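Local coordinates for uncharacterized protein Q99UF4 (Staphylococcus aureus, PDB 3B2N) that probably acts as a DNA-binding response regulator of the LuxR family, its receiver domain relaying a signal to the control of transcription, at residues A[4-9]-A[29-34]; A[11-16]-A[34-39]; A[21-26]-A[111-116]; A[67-72]-A[96-101]; A[81-86]-A[104-109]. All coordinates share one frame; numbering follows the deposited sequence.

Contact 1. Residues A[4-9]-A[29-34]; sequences TSLIIA and FEILAD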
# COMPACT_ATOMS: atom_id res chain seq x y z
N THR A 4 -14.24 2.61 2.88
CA THR A 4 -13.14 1.67 2.75
C THR A 4 -11.98 2.06 3.70
O THR A 4 -11.51 3.21 3.68
CB THR A 4 -12.69 1.63 1.31
OG1 THR A 4 -13.81 1.24 0.51
CG2 THR A 4 -11.58 0.65 1.14
N SER A 5 -11.53 1.11 4.52
CA SER A 5 -10.38 1.40 5.39
C SER A 5 -9.04 1.07 4.74
O SER A 5 -8.92 0.11 3.98
CB SER A 5 -10.51 0.70 6.72
OG SER A 5 -10.72 -0.68 6.52
N LEU A 6 -8.03 1.88 5.07
CA LEU A 6 -6.72 1.82 4.49
C LEU A 6 -5.66 1.95 5.57
O LEU A 6 -5.81 2.74 6.51
CB LEU A 6 -6.50 3.04 3.58
CG LEU A 6 -6.48 2.98 2.07
CD1 LEU A 6 -7.87 2.65 1.64
CD2 LEU A 6 -6.12 4.37 1.56
N ILE A 7 -4.54 1.26 5.37
CA ILE A 7 -3.32 1.58 6.07
C ILE A 7 -2.30 1.98 4.99
O ILE A 7 -2.26 1.39 3.90
CB ILE A 7 -2.82 0.37 6.95
CG1 ILE A 7 -3.76 0.17 8.14
CG2 ILE A 7 -1.30 0.60 7.39
CD1 ILE A 7 -3.48 -1.03 9.08
N ILE A 8 -1.45 2.96 5.30
CA ILE A 8 -0.48 3.45 4.34
C ILE A 8 0.89 3.29 4.91
O ILE A 8 1.15 3.76 6.03
CB ILE A 8 -0.66 4.93 3.99
CG1 ILE A 8 -2.07 5.12 3.37
CG2 ILE A 8 0.52 5.40 3.01
CD1 ILE A 8 -2.48 6.56 3.21
N ALA A 9 1.75 2.57 4.20
CA ALA A 9 3.11 2.45 4.72
C ALA A 9 3.99 3.07 3.63
O ALA A 9 4.05 2.55 2.49
CB ALA A 9 3.48 0.96 4.98
N PHE A 29 -12.66 7.04 1.83
CA PHE A 29 -11.73 6.20 2.55
C PHE A 29 -11.60 6.68 3.98
O PHE A 29 -11.73 7.86 4.26
CB PHE A 29 -10.36 6.25 1.85
CG PHE A 29 -10.40 5.87 0.40
CD1 PHE A 29 -10.32 6.84 -0.61
CD2 PHE A 29 -10.51 4.52 0.02
CE1 PHE A 29 -10.36 6.48 -1.99
CE2 PHE A 29 -10.55 4.15 -1.35
CZ PHE A 29 -10.47 5.14 -2.36
N GLU A 30 -11.36 5.76 4.91
CA GLU A 30 -10.84 6.13 6.23
C GLU A 30 -9.45 5.49 6.44
O GLU A 30 -9.26 4.30 6.16
CB GLU A 30 -11.82 5.73 7.33
CG GLU A 30 -11.95 4.25 7.52
CD GLU A 30 -12.81 3.88 8.73
OE1 GLU A 30 -13.57 2.89 8.61
OE2 GLU A 30 -12.72 4.57 9.78
N ILE A 31 -8.49 6.29 6.88
CA ILE A 31 -7.11 5.86 7.09
C ILE A 31 -7.02 5.40 8.53
O ILE A 31 -7.17 6.21 9.46
CB ILE A 31 -6.07 7.01 6.86
CG1 ILE A 31 -6.30 7.77 5.52
CG2 ILE A 31 -4.63 6.49 6.93
CD1 ILE A 31 -6.30 6.96 4.28
N LEU A 32 -6.76 4.12 8.74
CA LEU A 32 -6.65 3.59 10.10
C LEU A 32 -5.29 3.83 10.78
O LEU A 32 -5.21 3.92 12.00
CB LEU A 32 -6.96 2.10 10.09
CG LEU A 32 -8.35 1.54 10.30
CD1 LEU A 32 -9.44 2.55 10.03
CD2 LEU A 32 -8.48 0.28 9.46
N ALA A 33 -4.22 3.91 9.98
CA ALA A 33 -2.86 4.00 10.51
C ALA A 33 -1.94 4.33 9.35
O ALA A 33 -2.26 3.99 8.22
CB ALA A 33 -2.45 2.62 11.14
N ASP A 34 -0.80 4.96 9.62
CA ASP A 34 0.21 5.13 8.60
C ASP A 34 1.61 5.01 9.23
O ASP A 34 1.76 5.30 10.42
CB ASP A 34 0.05 6.49 7.93
CG ASP A 34 0.47 7.63 8.82
OD1 ASP A 34 -0.38 8.09 9.62
OD2 ASP A 34 1.63 8.06 8.75
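The ring of F29 is approached obliquely at one carbon: L6 CD1 lies 3.6 Å from F29 CD2, and T4 CB leans on that same atom. F29 CG stands anti to its carbonyl carbon (chi1 -56°), and the ring runs beside T4, pointing the same way. Next along this face, I31 CD1 sits 3.8 Å from L6 CD2 and also reaches I8 CD1. Large aliphatic residues suit this side because I23 and K24 of helix 13-26 pack on it. Strands 4-9 and 29-35 are the two parallel strands of a beta-alpha-beta unit, helix 13-26 making the crossover, in the CheY-like receiver fold. Their backbones bond in turn: E30 N to T4 O, L6 N to E30 O, and L32 N to L6 O at 2.8 Å. The register then skips L32, and the next bond, I8 N to A33 O, lengthens to 3.2 Å. The L32 side chain turns toward strand 4-9, where its CD2 presses on S5 CB at 3.4 Å, tighter than usual; the small serine suits this spot. On the same face as S5, A33 CB meets I7 CG1 at 4.1 Å, with L44 of helix 38-48 packing against both residues.

Contact 2. Residues A[11-16]-A[34-39]; sequences DQNMLR and DTDNGL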
# COMPACT_ATOMS: atom_id res chain seq x y z
N ASP A 11 7.90 5.25 2.95
CA ASP A 11 9.17 5.60 3.57
C ASP A 11 9.29 7.11 3.74
O ASP A 11 9.77 7.57 4.73
CB ASP A 11 10.32 5.10 2.71
CG ASP A 11 11.66 5.32 3.38
OD1 ASP A 11 12.42 6.15 2.89
OD2 ASP A 11 11.92 4.73 4.45
N GLN A 12 8.79 7.89 2.79
CA GLN A 12 9.11 9.28 2.86
C GLN A 12 7.97 10.00 3.61
O GLN A 12 6.80 9.93 3.20
CB GLN A 12 9.28 9.84 1.44
CG GLN A 12 9.63 11.31 1.41
CD GLN A 12 9.39 11.84 0.05
OE1 GLN A 12 8.32 12.37 -0.21
NE2 GLN A 12 10.37 11.70 -0.84
N ASN A 13 8.31 10.70 4.69
CA ASN A 13 7.31 11.41 5.50
C ASN A 13 6.47 12.44 4.68
O ASN A 13 5.25 12.46 4.77
CB ASN A 13 7.99 12.10 6.71
CG ASN A 13 8.70 11.12 7.70
OD1 ASN A 13 8.40 9.90 7.76
ND2 ASN A 13 9.63 11.66 8.49
N MET A 14 7.14 13.29 3.91
CA MET A 14 6.39 14.31 3.15
C MET A 14 5.27 13.67 2.29
O MET A 14 4.09 14.09 2.37
CB MET A 14 7.31 15.23 2.32
CG MET A 14 6.55 16.45 1.72
SD MET A 14 7.54 17.71 0.84
CE MET A 14 8.28 18.52 2.27
N LEU A 15 5.63 12.66 1.50
CA LEU A 15 4.65 12.04 0.62
C LEU A 15 3.63 11.25 1.45
O LEU A 15 2.41 11.25 1.14
CB LEU A 15 5.32 11.10 -0.42
CG LEU A 15 4.37 10.25 -1.31
CD1 LEU A 15 3.52 11.21 -2.16
CD2 LEU A 15 5.23 9.36 -2.21
N ARG A 16 4.10 10.57 2.52
CA ARG A 16 3.20 9.78 3.31
C ARG A 16 2.05 10.68 3.91
O ARG A 16 0.88 10.35 3.82
CB ARG A 16 3.91 9.07 4.46
CG ARG A 16 2.94 8.10 5.17
CD ARG A 16 3.56 7.11 6.15
NE ARG A 16 3.99 7.78 7.37
CZ ARG A 16 5.22 8.24 7.57
NH1 ARG A 16 6.21 8.11 6.63
NH2 ARG A 16 5.47 8.82 8.73
N ASP A 34 -0.80 4.96 9.62
CA ASP A 34 0.21 5.13 8.60
C ASP A 34 1.61 5.01 9.23
O ASP A 34 1.76 5.30 10.42
CB ASP A 34 0.05 6.49 7.93
CG ASP A 34 0.47 7.63 8.82
OD1 ASP A 34 -0.38 8.09 9.62
OD2 ASP A 34 1.63 8.06 8.75
N THR A 35 2.63 4.63 8.45
CA THR A 35 3.96 4.39 9.05
C THR A 35 5.01 4.38 7.97
O THR A 35 4.69 4.24 6.80
CB THR A 35 4.03 3.03 9.87
OG1 THR A 35 5.34 2.81 10.35
CG2 THR A 35 3.66 1.83 8.99
N ASP A 36 6.26 4.53 8.35
CA ASP A 36 7.37 4.45 7.42
C ASP A 36 8.12 3.13 7.58
O ASP A 36 9.15 2.93 6.97
CB ASP A 36 8.31 5.64 7.59
CG ASP A 36 8.99 5.67 8.96
OD1 ASP A 36 9.91 6.50 9.13
OD2 ASP A 36 8.62 4.91 9.86
N ASN A 37 7.58 2.23 8.35
CA ASN A 37 8.31 0.98 8.66
C ASN A 37 7.47 -0.25 8.34
O ASN A 37 6.33 -0.38 8.83
CB ASN A 37 8.74 0.99 10.14
CG ASN A 37 9.57 -0.23 10.52
OD1 ASN A 37 9.08 -1.36 10.52
ND2 ASN A 37 10.81 0.01 10.89
N GLY A 38 8.02 -1.16 7.54
CA GLY A 38 7.21 -2.31 7.08
C GLY A 38 6.86 -3.32 8.18
O GLY A 38 5.81 -3.97 8.12
N LEU A 39 7.74 -3.48 9.17
CA LEU A 39 7.41 -4.32 10.30
C LEU A 39 6.25 -3.73 11.12
O LEU A 39 5.31 -4.45 11.54
CB LEU A 39 8.62 -4.48 11.22
CG LEU A 39 8.51 -5.42 12.40
CD1 LEU A 39 7.97 -6.81 12.02
CD2 LEU A 39 9.89 -5.54 13.06
O HOH W 1 10.94 8.21 6.74
O HOH W 2 11.59 5.32 6.97
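R16 and D34 tie the first turn of helix 13-26 to the end of strand 29-35, within the beta-alpha-beta unit that opens this receiver domain. The tight part lies round the arginine. Its CG is anti to the backbone N (chi1 -173°), and the bend at chi3 (72°) swings NE back to D34 OD2, 2.7 Å away. OD2 lies in the guanidinium plane and receives the NE proton on its anti lone pair, and carboxylate and guanidinium are nearly coplanar, 22° apart. The backbone of T35 and D36 covers one face of the guanidinium, with D36 N over its centre and T35 C nearer the rim. R16 CD comes to 3.2 Å from T35 O, while NH1 lies 3.4 Å from D36 CB. A long, flat cation suits the place, since it can lie under a backbone and still bond at its edge. NH1 also donates to E10 O, and in one of the two conformers modelled for N13 both NH1 and NH2 reach N13 OD1.

The other side is looser and watery. D11 and D36 have their CA atoms 4.4 Å apart, yet their carboxylates do not touch. Instead a water spans them: it sits 2.6 Å from D11 OD2 and makes a weak bond to D36 OD1, 3.0 Å away.

Contact 3. Residues A[21-26]-A[111-116]; sequences QLIKLH and EELVET. With NA (sodium ion), chain B.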
# COMPACT_ATOMS: atom_id res chain seq x y z
N GLN A 21 -3.64 12.68 3.85
CA GLN A 21 -4.63 13.77 3.69
C GLN A 21 -5.39 13.75 2.38
O GLN A 21 -6.63 13.95 2.37
CB GLN A 21 -4.01 15.15 3.94
CG GLN A 21 -3.55 15.27 5.41
CD GLN A 21 -2.79 16.56 5.65
OE1 GLN A 21 -2.23 17.16 4.72
NE2 GLN A 21 -2.81 17.02 6.89
N LEU A 22 -4.67 13.51 1.29
CA LEU A 22 -5.30 13.65 -0.05
C LEU A 22 -6.15 12.45 -0.39
O LEU A 22 -7.20 12.58 -0.99
CB LEU A 22 -4.25 13.85 -1.14
CG LEU A 22 -3.60 15.23 -1.10
CD1 LEU A 22 -2.45 15.29 -2.07
CD2 LEU A 22 -4.67 16.25 -1.44
N ILE A 23 -5.69 11.25 -0.03
CA ILE A 23 -6.53 10.09 -0.27
C ILE A 23 -7.93 10.20 0.37
O ILE A 23 -8.93 9.85 -0.27
CB ILE A 23 -5.83 8.77 0.12
CG1 ILE A 23 -4.75 8.44 -0.90
CG2 ILE A 23 -6.88 7.62 0.16
CD1 ILE A 23 -3.75 7.29 -0.38
N LYS A 24 -8.02 10.69 1.60
CA LYS A 24 -9.29 10.92 2.24
C LYS A 24 -10.16 11.97 1.52
O LYS A 24 -11.38 11.86 1.54
CB LYS A 24 -9.10 11.34 3.70
CG LYS A 24 -8.93 10.16 4.64
CD LYS A 24 -8.85 10.59 6.10
CE LYS A 24 -7.70 11.59 6.34
NZ LYS A 24 -7.40 11.64 7.81
N LEU A 25 -9.54 12.99 0.93
CA LEU A 25 -10.28 14.02 0.19
C LEU A 25 -10.68 13.58 -1.24
O LEU A 25 -11.71 14.03 -1.75
CB LEU A 25 -9.48 15.32 0.12
CG LEU A 25 -9.27 16.06 1.44
CD1 LEU A 25 -8.29 17.17 1.29
CD2 LEU A 25 -10.54 16.59 1.97
N HIS A 26 -9.87 12.73 -1.87
CA HIS A 26 -10.10 12.33 -3.28
C HIS A 26 -11.07 11.16 -3.42
O HIS A 26 -11.51 10.84 -4.52
CB HIS A 26 -8.76 12.00 -4.01
CG HIS A 26 -8.06 13.21 -4.56
ND1 HIS A 26 -8.61 14.01 -5.54
CD2 HIS A 26 -6.89 13.79 -4.22
CE1 HIS A 26 -7.80 15.02 -5.80
NE2 HIS A 26 -6.73 14.90 -5.02
N GLU A 111 -4.82 11.20 -7.40
CA GLU A 111 -6.11 11.01 -8.12
C GLU A 111 -6.13 9.69 -8.89
O GLU A 111 -7.10 8.93 -8.80
CB GLU A 111 -6.35 12.11 -9.18
CG GLU A 111 -6.62 13.48 -8.65
CD GLU A 111 -5.34 14.30 -8.33
OE1 GLU A 111 -4.27 13.75 -7.89
OE2 GLU A 111 -5.43 15.54 -8.50
N GLU A 112 -5.09 9.43 -9.69
CA GLU A 112 -4.96 8.12 -10.40
C GLU A 112 -4.83 6.94 -9.41
O GLU A 112 -5.43 5.88 -9.57
CB GLU A 112 -3.80 8.19 -11.38
CG GLU A 112 -4.08 9.22 -12.51
CD GLU A 112 -2.88 9.55 -13.39
OE1 GLU A 112 -1.74 9.63 -12.89
OE2 GLU A 112 -3.08 9.76 -14.61
N LEU A 113 -4.08 7.17 -8.35
CA LEU A 113 -3.96 6.12 -7.35
C LEU A 113 -5.34 5.79 -6.74
O LEU A 113 -5.69 4.62 -6.59
CB LEU A 113 -2.91 6.51 -6.28
CG LEU A 113 -2.91 5.69 -4.99
CD1 LEU A 113 -2.50 4.31 -5.33
CD2 LEU A 113 -2.00 6.31 -3.92
N VAL A 114 -6.13 6.82 -6.42
CA VAL A 114 -7.49 6.63 -5.91
C VAL A 114 -8.37 5.86 -6.93
O VAL A 114 -9.03 4.92 -6.56
CB VAL A 114 -8.17 7.97 -5.44
CG1 VAL A 114 -9.71 7.84 -5.34
CG2 VAL A 114 -7.51 8.48 -4.10
N GLU A 115 -8.33 6.24 -8.20
CA GLU A 115 -9.05 5.46 -9.22
C GLU A 115 -8.62 4.00 -9.18
O GLU A 115 -9.47 3.09 -9.24
CB GLU A 115 -8.72 5.96 -10.62
CG GLU A 115 -9.14 7.35 -10.98
CD GLU A 115 -8.90 7.62 -12.47
OE1 GLU A 115 -8.48 8.76 -12.83
OE2 GLU A 115 -9.11 6.66 -13.26
N THR A 116 -7.30 3.76 -9.05
CA THR A 116 -6.79 2.41 -9.00
C THR A 116 -7.29 1.61 -7.79
O THR A 116 -7.71 0.47 -7.92
CB THR A 116 -5.25 2.39 -9.07
OG1 THR A 116 -4.84 3.00 -10.32
CG2 THR A 116 -4.76 0.98 -8.99
NA NA B . -13.55 11.71 1.03
O HOH W 3 -14.07 12.87 -1.14
O HOH W 4 -13.45 10.30 3.27
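E111 sends its CG anti to its own carbonyl carbon (chi1 -69°), over the face of the H26 imidazole, and the bend at chi2 (85°) carries CD out past the CE1–NE2 side of the ring. CG lies 3.8 Å from the centroid of the H26 ring, a CH-pi contact, and CD is 3.6 Å from both CE1 and NE2 of H26. Carboxylate and ring are tilted 30° to each other. Beneath this pair the packing is apolar. The two methyls of V114 divide between H26 atoms: CG2 lies 3.7 Å from H26 CB, and CG1 near H26 O. Deeper in, I23 CD1 meets L113 CD2 at 4.1 Å; I23 also packs on L6, I8 and F29 of the sheet, so branched aliphatic residues suit the inner side of both helices.

Helices 13-26 and 110-121 lie on the same side of the central sheet of the CheY-like fold, the axes of their short segments approaching to 9.7 Å. Elsewhere on helix 13-26 a sodium ion is bound by K24 O at 2.2 Å, by two waters and by G27 O; one of these waters donates to L25 O.

The carboxylate lies beside the CE1–NE2 rim of the imidazole, with no hydrogen bond to it. Its negative charge would be expected to make protonation of H26 somewhat easier, while the apolar layer of I23, L113 and V114 carries the packing between the helices.

Contact 4. Residues A[67-72]-A[96-101]; sequences VLAEIR and VVNDVD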
# COMPACT_ATOMS: atom_id res chain seq x y z
N VAL A 67 6.04 -7.55 3.16
CA VAL A 67 4.72 -7.38 3.77
C VAL A 67 3.64 -8.04 2.86
O VAL A 67 2.81 -8.79 3.34
CB VAL A 67 4.39 -5.89 4.01
CG1 VAL A 67 2.92 -5.70 4.50
CG2 VAL A 67 5.38 -5.26 5.05
N LEU A 68 3.67 -7.75 1.56
CA LEU A 68 2.74 -8.38 0.62
C LEU A 68 2.85 -9.90 0.72
O LEU A 68 1.83 -10.59 0.85
CB LEU A 68 3.04 -7.91 -0.83
CG LEU A 68 2.49 -8.77 -1.99
CD1 LEU A 68 0.96 -8.73 -2.01
CD2 LEU A 68 3.01 -8.22 -3.30
N ALA A 69 4.07 -10.43 0.69
CA ALA A 69 4.24 -11.88 0.79
C ALA A 69 3.59 -12.44 2.05
O ALA A 69 2.97 -13.50 2.00
CB ALA A 69 5.72 -12.31 0.68
N GLU A 70 3.73 -11.72 3.17
CA GLU A 70 3.20 -12.27 4.43
C GLU A 70 1.69 -12.23 4.47
O GLU A 70 1.05 -13.16 4.98
CB GLU A 70 3.77 -11.55 5.66
CG GLU A 70 3.58 -12.35 6.93
CD GLU A 70 4.19 -11.67 8.13
OE1 GLU A 70 5.26 -11.04 7.98
OE2 GLU A 70 3.60 -11.77 9.23
N ILE A 71 1.10 -11.15 3.95
CA ILE A 71 -0.37 -11.04 3.85
C ILE A 71 -0.93 -12.20 3.01
O ILE A 71 -2.01 -12.77 3.33
CB ILE A 71 -0.75 -9.68 3.20
CG1 ILE A 71 -0.39 -8.54 4.13
CG2 ILE A 71 -2.28 -9.57 2.83
CD1 ILE A 71 -0.45 -7.18 3.43
N ARG A 72 -0.19 -12.57 1.96
CA ARG A 72 -0.67 -13.66 1.10
C ARG A 72 -0.47 -15.02 1.76
O ARG A 72 -1.38 -15.81 1.76
CB ARG A 72 -0.04 -13.62 -0.30
CG ARG A 72 -0.40 -12.36 -1.06
CD ARG A 72 -1.87 -12.21 -1.39
NE ARG A 72 -2.12 -11.06 -2.25
CZ ARG A 72 -3.01 -10.10 -1.99
NH1 ARG A 72 -3.15 -9.08 -2.83
NH2 ARG A 72 -3.76 -10.16 -0.89
N VAL A 96 4.26 -9.12 -8.80
CA VAL A 96 3.29 -9.88 -9.57
C VAL A 96 3.27 -11.32 -9.05
O VAL A 96 2.22 -11.85 -8.74
CB VAL A 96 3.60 -9.82 -11.08
CG1 VAL A 96 2.77 -10.85 -11.90
CG2 VAL A 96 3.37 -8.35 -11.60
N VAL A 97 4.45 -11.92 -8.90
CA VAL A 97 4.57 -13.32 -8.47
C VAL A 97 3.92 -13.47 -7.07
O VAL A 97 3.35 -14.49 -6.75
CB VAL A 97 6.03 -13.87 -8.53
CG1 VAL A 97 6.93 -13.27 -7.44
CG2 VAL A 97 6.03 -15.39 -8.30
N ASN A 98 3.98 -12.40 -6.27
CA ASN A 98 3.36 -12.39 -4.94
C ASN A 98 1.93 -11.96 -4.92
O ASN A 98 1.43 -11.61 -3.86
CB ASN A 98 4.19 -11.50 -4.02
CG ASN A 98 5.40 -12.24 -3.49
OD1 ASN A 98 5.25 -13.12 -2.66
ND2 ASN A 98 6.60 -11.91 -3.99
N ASP A 99 1.29 -11.93 -6.08
CA ASP A 99 -0.13 -11.65 -6.18
C ASP A 99 -0.57 -10.24 -5.67
O ASP A 99 -1.60 -10.09 -4.96
CB ASP A 99 -0.92 -12.76 -5.48
CG ASP A 99 -2.42 -12.66 -5.73
OD1 ASP A 99 -3.19 -13.06 -4.82
OD2 ASP A 99 -2.83 -12.17 -6.81
N VAL A 100 0.19 -9.22 -6.04
CA VAL A 100 -0.15 -7.83 -5.70
C VAL A 100 -1.47 -7.47 -6.43
O VAL A 100 -1.71 -7.96 -7.53
CB VAL A 100 0.99 -6.84 -6.10
CG1 VAL A 100 1.02 -6.62 -7.61
CG2 VAL A 100 0.88 -5.49 -5.29
N ASP A 101 -2.33 -6.65 -5.84
CA ASP A 101 -3.53 -6.27 -6.59
C ASP A 101 -3.28 -5.16 -7.61
O ASP A 101 -3.87 -5.16 -8.71
CB ASP A 101 -4.66 -5.91 -5.64
CG ASP A 101 -5.07 -7.09 -4.81
OD1 ASP A 101 -5.51 -8.06 -5.42
OD2 ASP A 101 -4.88 -7.09 -3.58
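R72 and D99 cross at about a right angle, and the guanidinium turns its NE edge to the D99 backbone rather than to its carboxylate. NE and NH1 grip D99 O side-on, at 2.9 Å and 2.8 Å; NE comes from above the carbonyl plane, NH1 is tilted only slightly from it. The bend at chi2 (-65°) sets R72 CD on this course. NH1 also donates to D101 OD2 at 2.7 Å, a salt bridge, meeting that oxygen from above the carboxylate plane, with the two flat groups 67° apart. D99 OD1 is 3.4 Å from R72 NE but well out of the guanidinium plane, a purely electrostatic pairing.

L68 crosses V100 at about a right angle, its CD2 3.7 Å from V100 CB, and slants across N98, whose CB touches the same methyl. A69 has no side chain beyond CB, and N98 OD1 comes to 3.5 Å from A69 CB; N98 ND2 turns back to K94 O.

D99, with positive phi, is the C-prime residue of the Schellman motif ending helix 89-97, so R72 of helix 64-73 bonds to the very turn that closes that helix. NH2 donates to I78 O and D101 OD2 also accepts from V80 N; one arginine would thus offset two acidic charges while satisfying backbone carbonyls.

Contact 5. Residues A[81-86]-A[104-109]; sequences IIVTTF and VLKERS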
# COMPACT_ATOMS: atom_id res chain seq x y z
N ILE A 81 -1.87 -2.63 -2.69
CA ILE A 81 -1.32 -1.83 -3.77
C ILE A 81 0.10 -1.41 -3.40
O ILE A 81 0.30 -0.80 -2.34
CB ILE A 81 -2.21 -0.60 -4.00
CG1 ILE A 81 -3.59 -1.11 -4.49
CG2 ILE A 81 -1.52 0.35 -5.03
CD1 ILE A 81 -4.72 -0.36 -4.02
N ILE A 82 1.07 -1.75 -4.24
CA ILE A 82 2.40 -1.24 -4.11
C ILE A 82 2.52 0.08 -4.88
O ILE A 82 2.02 0.19 -6.00
CB ILE A 82 3.42 -2.26 -4.57
CG1 ILE A 82 3.31 -3.51 -3.68
CG2 ILE A 82 4.83 -1.67 -4.72
CD1 ILE A 82 4.57 -4.11 -3.24
N VAL A 83 3.17 1.07 -4.27
CA VAL A 83 3.29 2.41 -4.87
C VAL A 83 4.73 2.76 -4.70
O VAL A 83 5.17 2.88 -3.56
CB VAL A 83 2.39 3.44 -4.10
CG1 VAL A 83 2.58 4.85 -4.63
CG2 VAL A 83 1.01 3.08 -4.25
N THR A 84 5.49 2.91 -5.79
CA THR A 84 6.95 3.03 -5.71
C THR A 84 7.51 3.95 -6.79
O THR A 84 6.87 4.14 -7.83
CB THR A 84 7.63 1.62 -5.84
OG1 THR A 84 9.05 1.72 -5.60
CG2 THR A 84 7.37 1.00 -7.26
N THR A 85 8.69 4.52 -6.55
CA THR A 85 9.48 5.12 -7.65
C THR A 85 10.18 4.08 -8.57
O THR A 85 10.56 4.41 -9.68
CB THR A 85 10.57 6.06 -7.11
OG1 THR A 85 11.44 5.32 -6.25
CG2 THR A 85 9.97 7.15 -6.30
N PHE A 86 10.33 2.84 -8.12
CA PHE A 86 11.23 1.93 -8.86
C PHE A 86 10.71 1.47 -10.22
O PHE A 86 9.69 0.74 -10.31
CB PHE A 86 11.66 0.70 -8.03
CG PHE A 86 12.41 1.04 -6.77
CD1 PHE A 86 12.45 0.14 -5.70
CD2 PHE A 86 13.08 2.27 -6.64
CE1 PHE A 86 13.14 0.45 -4.52
CE2 PHE A 86 13.75 2.59 -5.46
CZ PHE A 86 13.78 1.69 -4.41
N VAL A 104 1.66 0.59 -8.67
CA VAL A 104 1.50 1.95 -9.15
C VAL A 104 2.81 2.72 -9.02
O VAL A 104 3.40 2.81 -7.91
CB VAL A 104 0.36 2.65 -8.36
CG1 VAL A 104 0.24 4.16 -8.73
CG2 VAL A 104 -0.95 1.93 -8.63
N LEU A 105 3.27 3.29 -10.13
CA LEU A 105 4.47 4.12 -10.11
C LEU A 105 4.14 5.51 -9.60
O LEU A 105 3.07 6.03 -9.88
CB LEU A 105 5.00 4.28 -11.53
CG LEU A 105 6.24 3.61 -12.09
CD1 LEU A 105 6.45 2.23 -11.59
CD2 LEU A 105 6.11 3.62 -13.61
N LYS A 106 5.10 6.15 -8.91
CA LYS A 106 4.90 7.54 -8.45
C LYS A 106 4.95 8.57 -9.56
O LYS A 106 4.89 9.77 -9.27
CB LYS A 106 5.85 7.87 -7.29
CG LYS A 106 5.55 6.92 -6.11
CD LYS A 106 6.41 7.20 -4.90
CE LYS A 106 6.11 6.26 -3.75
NZ LYS A 106 7.21 6.45 -2.72
N GLU A 107 5.06 8.11 -10.83
CA GLU A 107 4.69 8.91 -12.00
C GLU A 107 3.21 9.29 -12.09
O GLU A 107 2.83 10.23 -12.81
CB GLU A 107 5.07 8.18 -13.30
CG GLU A 107 6.50 8.46 -13.72
CD GLU A 107 6.96 7.60 -14.89
OE1 GLU A 107 8.15 7.71 -15.25
OE2 GLU A 107 6.14 6.83 -15.46
N ARG A 108 2.37 8.55 -11.36
CA ARG A 108 0.92 8.74 -11.33
C ARG A 108 0.59 9.69 -10.23
O ARG A 108 1.34 9.77 -9.24
CB ARG A 108 0.23 7.38 -11.00
CG ARG A 108 0.59 6.22 -11.94
CD ARG A 108 -0.24 6.25 -13.24
NE ARG A 108 0.28 7.25 -14.15
CZ ARG A 108 1.38 7.11 -14.90
NH1 ARG A 108 1.74 8.12 -15.69
NH2 ARG A 108 2.12 5.98 -14.87
N SER A 109 -0.52 10.41 -10.36
CA SER A 109 -1.00 11.29 -9.29
C SER A 109 -1.76 10.50 -8.23
O SER A 109 -2.13 9.34 -8.45
CB SER A 109 -1.97 12.32 -9.87
OG SER A 109 -3.12 11.67 -10.40
O HOH W 5 9.16 4.55 -3.54
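K106 lays its side chain across the end of strand 79-84. CB starts 3.9 Å from T84 O, and CG comes closer to that oxygen while also touching V83 CG1. Fully extended beyond CG (chi2 -178°), the chain takes CD to T85 CG2 at 3.8 Å and CE to V83 O at 3.5 Å. NZ ends in polar company: a water 2.8 Å away that T85 N also bonds, a salt bridge to E10 OE1, and a long, weak ion pair with D56 OD1. Lysine suits this path, its methylenes lying on backbone and methyls while the charge reaches acids beyond.

Under it the strands pair in parallel. V104 N donates to I82 O at 2.7 Å, T84 N to V104 O, and K106 N to T84 O from above the carbonyl plane. V104 lies beside V83 and I81 on one face, its CG2 4.0 Å from I81 CG2; beta-branched residues fit such a strand pair. T84 OG1 accepts from F86 N at 3.0 Å, an ST turn that begins at the strand's last residue. A threonine ending the fourth strand and a lysine following the fifth, near acids E10 and D56, are consistent with the conserved threonine and lysine of CheY-like receiver active sites.

Overall arrangement
Contacts 1 and 5 pair strands near opposite edges of one five-stranded parallel sheet, order 29-35, 4-9, 52-55, 79-84, 102-105, with centres about 17 Å apart. Contact 2 shares D34 and strand 29-35 with contact 1, and helix 13-26 with contact 3, whose centre is about 17 Å from its own. Along the chain, contacts 1 and 2 both close before contacts 4 and 5 open; contact 3, joining helix 13-26 to helix 110-121, brackets contacts 4 and 5. Contacts 3 and 4 lie on opposite sides of the chain's centre, with centres about 22 Å apart. Early and late beta-alpha units are thereby gathered into one compact receiver domain, with K106 of contact 5 packing on L15 of contact 2.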